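Local coordinates for SVS_variant_AS1 (Streptomyces sp. CWA1, PDB 6TJA), which probably catalyses, as a reconstructed ancestral and engineered form of spiroviolene synthase, the metal-dependent cyclisation of geranylgeranyl diphosphate to the diterpene spiroviolene, at residues 40-43 with 47-50. Numbering follows the deposited sequence.
Sequences GMCA and ERAW
Cys42 lays its CB and SG against the backbone and the root of the side chain of Arg48, in the first turn of helix 45-52. Its CB comes to 3.5 Å from Arg48 CG, and its SG lies 3.7 Å from Arg48 N. With SG turned anti to the carbonyl carbon (chi1 -63°), the sulfur sits close to Arg48 N and CA, and Val51, further along the same helix, also touches this side chain. Arg48 folds back alongside: a bend at chi3 (-77°) brings NH1 to 3.3 Å from Cys42 O, with the guanidinium oblique to that oxygen, while NE forms a salt bridge with Glu45 OE1. The second arm of the contact is Glu47, whose chain runs extended beyond CG and reaches past Cys42 to the loop backbone. Its OE2 accepts a weak but fairly straight hydrogen bond from Ala43 N (3.3 Å, 165° at the hydrogen), and OE1 lies 3.7 Å from Ala43 CB. Arg125 links the same region from outside: its NE binds Met41 O, and its NH2 makes a long, weak ion pair with Glu47 OE2. With an alanine in place of Glu47, Ala43 N would probably lose this acceptor and Arg125 its long, weak ion-pair partner, so that the loop is less firmly tied to the helix. Met41 turns its side chain to Trp82 and Ala85 of helix 70-91, and Glu47 touches His89 near that helix's end, where the sequence resembles the aspartate-rich metal-binding motif of terpene cyclases. The arrangement is a tight helix-loop-helix connection, with the loop after helix 25-38 folded back onto the start of helix 45-52, in the all-helical fold of a class I terpene synthase.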
loop_
_atom_site.group_PDB
_atom_site.type_symbol
_atom_site.label_atom_id
_atom_site.label_comp_id
_atom_site.label_asym_id
_atom_site.label_seq_id
_atom_site.Cartn_x
_atom_site.Cartn_y
_atom_site.Cartn_z
ATOM N N GLY A 40 26.211 1.996 5.594
ATOM C CA GLY A 40 26.154 0.679 6.257
ATOM C C GLY A 40 25.340 -0.292 5.428
ATOM O O GLY A 40 25.165 -1.429 5.842
ATOM N N MET A 41 24.842 0.149 4.277
ATOM C CA MET A 41 23.967 -0.650 3.386
ATOM C C MET A 41 24.776 -1.794 2.765
ATOM O O MET A 41 24.192 -2.833 2.414
ATOM C CB MET A 41 23.422 0.277 2.297
ATOM C CG MET A 41 22.432 -0.357 1.358
ATOM S SD MET A 41 21.732 0.932 0.314
ATOM C CE MET A 41 23.085 1.278 -0.809
ATOM N N CYS A 42 26.085 -1.607 2.626
ATOM C CA CYS A 42 26.994 -2.550 1.927
ATOM C C CYS A 42 27.904 -3.264 2.944
ATOM O O CYS A 42 28.579 -2.565 3.761
ATOM C CB CYS A 42 27.778 -1.793 0.863
ATOM S SG CYS A 42 26.706 -1.085 -0.418
ATOM N N ALA A 43 27.907 -4.605 2.888
ATOM C CA ALA A 43 28.693 -5.528 3.743
ATOM C C ALA A 43 30.180 -5.534 3.338
ATOM O O ALA A 43 31.029 -5.546 4.258
ATOM C CB ALA A 43 28.097 -6.914 3.667
ATOM N N GLU A 47 30.346 -5.132 -2.996
ATOM C CA GLU A 47 28.925 -4.679 -2.968
ATOM C C GLU A 47 28.837 -3.165 -3.210
ATOM O O GLU A 47 28.065 -2.771 -4.086
ATOM C CB GLU A 47 28.253 -5.017 -1.638
ATOM C CG GLU A 47 28.055 -6.503 -1.417
ATOM C CD GLU A 47 27.158 -6.829 -0.236
ATOM O OE1 GLU A 47 27.189 -7.990 0.210
ATOM O OE2 GLU A 47 26.420 -5.915 0.230
ATOM N N ARG A 48 29.587 -2.358 -2.451
ATOM C CA ARG A 48 29.735 -0.891 -2.659
ATOM C C ARG A 48 29.966 -0.595 -4.149
ATOM O O ARG A 48 29.268 0.252 -4.705
ATOM C CB ARG A 48 30.888 -0.329 -1.823
ATOM C CG ARG A 48 30.494 0.068 -0.409
ATOM C CD ARG A 48 31.641 0.703 0.359
ATOM N NE ARG A 48 32.560 -0.336 0.795
ATOM C CZ ARG A 48 32.352 -1.156 1.829
ATOM N NH1 ARG A 48 31.253 -1.045 2.563
ATOM N NH2 ARG A 48 33.250 -2.083 2.127
ATOM N N ALA A 49 30.925 -1.255 -4.783
ATOM C CA ALA A 49 31.261 -1.009 -6.201
ATOM C C ALA A 49 30.077 -1.428 -7.083
ATOM O O ALA A 49 29.805 -0.723 -8.078
ATOM C CB ALA A 49 32.519 -1.750 -6.582
ATOM N N TRP A 50 29.407 -2.534 -6.749
ATOM C CA TRP A 50 28.199 -2.992 -7.492
ATOM C C TRP A 50 27.135 -1.881 -7.453
ATOM O O TRP A 50 26.626 -1.504 -8.526
ATOM C CB TRP A 50 27.653 -4.326 -6.964
ATOM C CG TRP A 50 26.575 -4.863 -7.853
ATOM C CD1 TRP A 50 26.732 -5.675 -8.939
ATOM C CD2 TRP A 50 25.165 -4.574 -7.765
ATOM N NE1 TRP A 50 25.518 -5.925 -9.525
ATOM C CE2 TRP A 50 24.538 -5.262 -8.830
ATOM C CE3 TRP A 50 24.373 -3.808 -6.895
ATOM C CZ2 TRP A 50 23.156 -5.200 -9.040
ATOM C CZ3 TRP A 50 23.011 -3.744 -7.105
ATOM C CH2 TRP A 50 22.415 -4.423 -8.172
#